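Local atomic coordinates of 4-amino-4-deoxy-L-arabinose transferase or related glycosyltransferases of PMT family (Cupriavidus metallidurans, PDB entry 5EZM), a protein that probably transfers 4-amino-4-deoxy-L-arabinose from a polyprenyl-phosphate carrier to lipid A, as a zinc-binding integral membrane glycosyltransferase of the GT-C fold. Residues G294-L297 and P298-G301; G445-L448 and G449-A453. One frame throughout, in Å; residues are numbered along the deposited sequence.

Contact 1: residues G294-L297 and P298-G301; sequences GGFL and PWAG. With MPG ([(Z)-octadec-9-enyl] (2R)-2,3-bis(oxidanyl)propanoate), chain L; MPG ([(Z)-octadec-9-enyl] (2R)-2,3-bis(oxidanyl)propanoate), chain O.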
ATOM      1  N   GLY A 294       6.084  15.095  -2.121  1.00 58.88           N
ATOM      2  CA  GLY A 294       5.279  15.026  -0.915  1.00 59.21           C
ATOM      3  C   GLY A 294       5.531  13.773  -0.102  1.00 61.21           C
ATOM      4  O   GLY A 294       5.479  13.807   1.131  1.00 60.43           O
ATOM      5  N   GLY A 295       5.809  12.656  -0.771  1.00 62.83           N
ATOM      6  CA  GLY A 295       6.054  11.400  -0.089  1.00 62.67           C
ATOM      7  C   GLY A 295       7.410  11.288   0.560  1.00 63.01           C
ATOM      8  O   GLY A 295       7.635  10.362   1.345  1.00 62.81           O
ATOM      9  N   PHE A 296       8.319  12.204   0.240  1.00 63.78           N
ATOM     10  CA  PHE A 296       9.623  12.302   0.881  1.00 64.10           C
ATOM     11  C   PHE A 296       9.817  13.696   1.470  1.00 67.25           C
ATOM     12  O   PHE A 296      10.931  14.225   1.491  1.00 69.96           O
ATOM     13  CB  PHE A 296      10.732  11.971  -0.116  1.00 62.37           C
ATOM     14  CG  PHE A 296      11.917  11.282   0.494  1.00 61.41           C
ATOM     15  CD1 PHE A 296      11.785  10.026   1.067  1.00 57.76           C
ATOM     16  CD2 PHE A 296      13.170  11.877   0.476  1.00 62.10           C
ATOM     17  CE1 PHE A 296      12.876   9.382   1.624  1.00 56.69           C
ATOM     18  CE2 PHE A 296      14.264  11.237   1.027  1.00 61.29           C
ATOM     19  CZ  PHE A 296      14.115   9.987   1.604  1.00 59.25           C
ATOM     20  N   LEU A 297       8.724  14.291   1.958  1.00 65.32           N
ATOM     21  CA  LEU A 297       8.713  15.721   2.262  1.00 65.67           C
ATOM     22  C   LEU A 297       9.703  16.128   3.348  1.00 63.12           C
ATOM     23  O   LEU A 297      10.442  17.104   3.135  1.00 64.08           O
ATOM     24  CB  LEU A 297       7.287  16.154   2.616  1.00 68.20           C
ATOM     25  CG  LEU A 297       7.058  17.652   2.828  1.00 70.73           C
ATOM     26  CD1 LEU A 297       7.405  18.436   1.573  1.00 70.80           C
ATOM     27  CD2 LEU A 297       5.622  17.905   3.236  1.00 72.06           C
ATOM     28  N   PRO A 298       9.781  15.463   4.509  1.00 61.55           N
ATOM     29  CA  PRO A 298      10.732  15.912   5.539  1.00 62.05           C
ATOM     30  C   PRO A 298      12.189  15.907   5.093  1.00 62.29           C
ATOM     31  O   PRO A 298      13.033  16.462   5.808  1.00 62.28           O
ATOM     32  CB  PRO A 298      10.499  14.926   6.695  1.00 61.72           C
ATOM     33  CG  PRO A 298       9.791  13.768   6.092  1.00 59.98           C
ATOM     34  CD  PRO A 298       8.955  14.346   5.001  1.00 60.90           C
ATOM     35  N   TRP A 299      12.509  15.319   3.940  1.00 61.73           N
ATOM     36  CA  TRP A 299      13.869  15.325   3.417  1.00 62.37           C
ATOM     37  C   TRP A 299      13.983  16.082   2.100  1.00 61.77           C
ATOM     38  O   TRP A 299      15.046  16.045   1.465  1.00 63.79           O
ATOM     39  CB  TRP A 299      14.380  13.890   3.246  1.00 64.57           C
ATOM     40  CG  TRP A 299      14.045  12.987   4.404  1.00 67.00           C
ATOM     41  CD1 TRP A 299      13.222  11.896   4.382  1.00 65.22           C
ATOM     42  CD2 TRP A 299      14.515  13.105   5.753  1.00 68.88           C
ATOM     43  NE1 TRP A 299      13.157  11.326   5.629  1.00 64.35           N
ATOM     44  CE2 TRP A 299      13.940  12.048   6.490  1.00 67.26           C
ATOM     45  CE3 TRP A 299      15.369  13.998   6.409  1.00 71.09           C
ATOM     46  CZ2 TRP A 299      14.189  11.864   7.851  1.00 68.24           C
ATOM     47  CZ3 TRP A 299      15.615  13.812   7.759  1.00 72.05           C
ATOM     48  CH2 TRP A 299      15.029  12.752   8.464  1.00 70.84           C
ATOM     49  N   ALA A 300      12.922  16.775   1.677  1.00 59.50           N
ATOM     50  CA  ALA A 300      12.959  17.483   0.399  1.00 61.46           C
ATOM     51  C   ALA A 300      14.115  18.475   0.347  1.00 62.85           C
ATOM     52  O   ALA A 300      14.769  18.624  -0.694  1.00 63.17           O
ATOM     53  CB  ALA A 300      11.629  18.193   0.153  1.00 61.41           C
ATOM     54  N   GLY A 301      14.403  19.136   1.471  1.00 63.82           N
ATOM     55  CA  GLY A 301      15.489  20.097   1.529  1.00 64.22           C
ATOM     56  C   GLY A 301      16.854  19.519   1.214  1.00 66.08           C
ATOM     57  O   GLY A 301      17.760  20.272   0.839  1.00 66.84           O
TER
HETATM   58  C5  MPG L 611       2.019  17.849   2.618  1.00 85.00           C
HETATM   59  C6  MPG L 611       1.310  16.680   1.912  1.00 85.41           C
HETATM   60  C7  MPG L 611       1.938  15.304   2.222  1.00 84.12           C
HETATM   61  C8  MPG L 611       1.555  14.253   1.150  1.00 82.45           C
HETATM   62  C9  MPG L 611       2.047  12.822   1.478  1.00 80.31           C
HETATM   63  C10 MPG L 611       1.855  11.851   0.279  1.00 77.59           C
HETATM   64  C11 MPG L 611       1.749  10.380   0.730  1.00 76.99           C
HETATM   65  C12 MPG L 611       1.575   9.405  -0.483  1.00 78.59           C
HETATM   66  C13 MPG L 611       1.371   7.942  -0.036  1.00 79.19           C
HETATM   67  C14 MPG L 611       0.875   7.024  -1.198  1.00 78.30           C
HETATM   68  C15 MPG L 611       0.396   5.627  -0.690  1.00 76.87           C
HETATM   69  C16 MPG L 611       0.303   4.575  -1.830  1.00 75.31           C
HETATM   70  C2  MPG O 614      13.623  19.905  -4.159  1.00 86.01           C
HETATM   71  C3  MPG O 614      13.991  21.246  -3.532  1.00 85.77           C
HETATM   72  C4  MPG O 614      15.260  21.160  -2.698  1.00 85.16           C
HETATM   73  C5  MPG O 614      15.714  22.519  -2.140  1.00 84.18           C
HETATM   74  C6  MPG O 614      17.162  22.484  -1.625  1.00 83.92           C
HETATM   75  C7  MPG O 614      17.732  23.896  -1.393  1.00 84.96           C
HETATM   76  C8  MPG O 614      19.279  23.914  -1.335  1.00 84.98           C
HETATM   77  C1  MPG O 614      12.419  19.998  -5.099  1.00 85.34           C

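Contact 2: residues G445-L448 and G449-A453; sequences GMYL and GFTVA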
ATOM      1  N   GLY A 445       9.069  13.134  15.320  1.00 60.00           N
ATOM      2  CA  GLY A 445       7.990  14.103  15.248  1.00 62.15           C
ATOM      3  C   GLY A 445       7.250  14.049  13.927  1.00 64.25           C
ATOM      4  O   GLY A 445       6.019  14.100  13.892  1.00 63.55           O
ATOM      5  N   MET A 446       7.992  13.937  12.821  1.00 66.75           N
ATOM      6  CA  MET A 446       7.360  13.824  11.509  1.00 63.94           C
ATOM      7  C   MET A 446       6.504  12.570  11.422  1.00 62.50           C
ATOM      8  O   MET A 446       5.359  12.616  10.958  1.00 60.75           O
ATOM      9  CB  MET A 446       8.426  13.822  10.413  1.00 65.09           C
ATOM     10  CG  MET A 446       9.081  15.164  10.205  1.00 70.23           C
ATOM     11  SD  MET A 446       7.871  16.374   9.656  1.00 75.20           S
ATOM     12  CE  MET A 446       8.479  17.832  10.485  1.00 78.01           C
ATOM     13  N   TYR A 447       7.046  11.434  11.868  1.00 63.16           N
ATOM     14  CA  TYR A 447       6.320  10.173  11.778  1.00 62.02           C
ATOM     15  C   TYR A 447       5.031  10.223  12.588  1.00 60.44           C
ATOM     16  O   TYR A 447       3.964   9.824  12.105  1.00 59.15           O
ATOM     17  CB  TYR A 447       7.212   9.026  12.247  1.00 64.10           C
ATOM     18  CG  TYR A 447       6.462   7.745  12.529  1.00 63.19           C
ATOM     19  CD1 TYR A 447       5.854   7.036  11.504  1.00 63.50           C
ATOM     20  CD2 TYR A 447       6.369   7.244  13.819  1.00 63.13           C
ATOM     21  CE1 TYR A 447       5.171   5.867  11.755  1.00 64.13           C
ATOM     22  CE2 TYR A 447       5.691   6.072  14.079  1.00 64.01           C
ATOM     23  CZ  TYR A 447       5.095   5.390  13.045  1.00 66.08           C
ATOM     24  OH  TYR A 447       4.414   4.223  13.299  1.00 70.48           O
ATOM     25  N   LEU A 448       5.109  10.716  13.827  1.00 59.44           N
ATOM     26  CA  LEU A 448       3.896  10.872  14.620  1.00 57.36           C
ATOM     27  C   LEU A 448       2.927  11.839  13.950  1.00 59.45           C
ATOM     28  O   LEU A 448       1.708  11.640  13.995  1.00 60.34           O
ATOM     29  CB  LEU A 448       4.243  11.345  16.032  1.00 57.37           C
ATOM     30  CG  LEU A 448       5.070  10.387  16.895  1.00 57.38           C
ATOM     31  CD1 LEU A 448       5.325  10.981  18.272  1.00 58.33           C
ATOM     32  CD2 LEU A 448       4.395   9.031  17.009  1.00 54.83           C
ATOM     33  N   GLY A 449       3.452  12.882  13.310  1.00 61.38           N
ATOM     34  CA  GLY A 449       2.627  13.853  12.620  1.00 62.09           C
ATOM     35  C   GLY A 449       1.818  13.249  11.492  1.00 63.33           C
ATOM     36  O   GLY A 449       0.585  13.334  11.483  1.00 65.43           O
ATOM     37  N   PHE A 450       2.504  12.623  10.535  1.00 61.40           N
ATOM     38  CA  PHE A 450       1.795  12.004   9.424  1.00 61.77           C
ATOM     39  C   PHE A 450       0.927  10.844   9.890  1.00 63.42           C
ATOM     40  O   PHE A 450      -0.099  10.552   9.264  1.00 62.60           O
ATOM     41  CB  PHE A 450       2.788  11.552   8.356  1.00 60.79           C
ATOM     42  CG  PHE A 450       3.406  12.691   7.598  1.00 62.22           C
ATOM     43  CD1 PHE A 450       2.685  13.361   6.624  1.00 61.48           C
ATOM     44  CD2 PHE A 450       4.700  13.100   7.868  1.00 63.88           C
ATOM     45  CE1 PHE A 450       3.244  14.414   5.927  1.00 61.28           C
ATOM     46  CE2 PHE A 450       5.262  14.153   7.174  1.00 64.76           C
ATOM     47  CZ  PHE A 450       4.532  14.810   6.202  1.00 63.43           C
ATOM     48  N   THR A 451       1.310  10.179  10.983  1.00 64.18           N
ATOM     49  CA  THR A 451       0.434   9.166  11.561  1.00 63.55           C
ATOM     50  C   THR A 451      -0.878   9.789  12.015  1.00 61.91           C
ATOM     51  O   THR A 451      -1.960   9.256  11.744  1.00 63.00           O
ATOM     52  CB  THR A 451       1.129   8.455  12.723  1.00 65.55           C
ATOM     53  OG1 THR A 451       2.223   7.675  12.224  1.00 66.56           O
ATOM     54  CG2 THR A 451       0.150   7.538  13.446  1.00 65.69           C
ATOM     55  N   VAL A 452      -0.803  10.935  12.699  1.00 60.23           N
ATOM     56  CA  VAL A 452      -2.023  11.639  13.088  1.00 59.24           C
ATOM     57  C   VAL A 452      -2.815  12.047  11.853  1.00 63.66           C
ATOM     58  O   VAL A 452      -4.047  11.953  11.829  1.00 66.00           O
ATOM     59  CB  VAL A 452      -1.688  12.855  13.973  1.00 54.40           C
ATOM     60  CG1 VAL A 452      -2.934  13.701  14.200  1.00 52.16           C
ATOM     61  CG2 VAL A 452      -1.104  12.400  15.300  1.00 52.90           C
ATOM     62  N   ALA A 453      -2.122  12.495  10.802  1.00 63.14           N
ATOM     63  CA  ALA A 453      -2.821  12.871   9.579  1.00 59.60           C
ATOM     64  C   ALA A 453      -3.539  11.681   8.955  1.00 60.49           C
ATOM     65  O   ALA A 453      -4.604  11.848   8.348  1.00 61.00           O
ATOM     66  CB  ALA A 453      -1.845  13.493   8.582  1.00 56.18           C
TER

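Contact 1: residues G294-L297 and P298-G301
Phe296 O and Leu297 O each accept a backbone N-H from three residues on, Trp299 N at 3.1 Å from Phe296 O and Ala300 N at 2.9 Å from Leu297 O, the second bond nearly straight at 171°. Those i to i+3 bonds wind the chain from Phe296 to Ala300 into 3-10 turns after helix 288-295, and Pro298, with no N-H to give, sits inside them.

The turn brings Trp299 back over Phe296. Its CD1 lies above one face of the phenyl ring, toward the rim and 3.5 Å from Phe296 CZ, while Trp299 CB touches Phe296 CE2, also at 3.5 Å. With the planes at 53° the pair is neither a stack nor a T. Beside that CD1, Trp299 NE1 hydrogen-bonds to Ala144 O, which helps fix the turn of the indole. Cutting Phe296 back to an alanine is likely to strip Trp299 CB and CD1 of their cover and open a gap toward Leu356 and Ala360 of helix 352-365.

With CG swung opposite the backbone N (chi1 -174°), Leu297 sends CD2 to C5 of a bound monoacyl lipid, 3.7 Å away. The chemistry implies an apolar turn whose aromatic pair packs among helices, while Leu297 meets one lipid and the backbone of Ala300 and Gly301 another.

Contact 2: residues G445-L448 and G449-A453
Tyr447 O takes two bonds from Thr451, one from its backbone N at 2.9 Å and one from its hydroxyl OG1 at 2.8 Å. The two donors come from opposite faces of the carbonyl plane: the N-H is tilted 25° from it, the hydroxyl stands farther out. OG1 is put there by a first torsion of -68°, which sets it beside its own backbone N and opposite the carbonyl carbon, so the buried hydroxyl spends its hydrogen on the preceding turn of the helix.

The same OG1 lies over one face of the Tyr447 ring, toward the rim and 3.5 Å from Tyr447 CE1. The carbonyls of Gly445, Met446 and Leu448 are satisfied in the regular alpha-helical manner, Gly445 O by Gly449 N, Met446 O by Phe450 N in an almost straight bond of 170°, and Leu448 O by Val452 N. One turn on, Gly449 O receives Ala453 N, while Ala453 O is reached by the hydroxyl of Tyr409 from helix 403-430.

On another side of the helix Met446 SD comes 4.2 Å from Phe450 CE2, an oblique Met-aromatic contact that Met420 of helix 403-430 helps enclose. Chemically, this predicted membrane-spanning stretch pairs the carbonyls of 445-449 and the threonine hydroxyl within the helix, while Ala453 O turns to Tyr409; such pairing lowers the cost of burying them and gives the neighbours a mostly apolar surface.

From the N terminus the chain reaches contact 1 first, where 294-301 turns out of helix 288-295 on the way to helix 303-310, and comes to contact 2 much later, in the second half of helix 435-456. The two are in series, neither nesting nor crossing, and neither closes a long loop: contact 1 is a local 3-10 turn, contact 2 about two turns of one helix. In space they meet: Pro298 CB lies 3.8 Å from Met446 CG, and Pro298 CD approaches Phe450 CE2, while Tyr442 of the later helix bonds to Pro298 O. Contact 1 also packs on helices 135-147 and 352-365, contact 2 on 31-47, 149-155 and 403-430, joining early and late transmembrane helices.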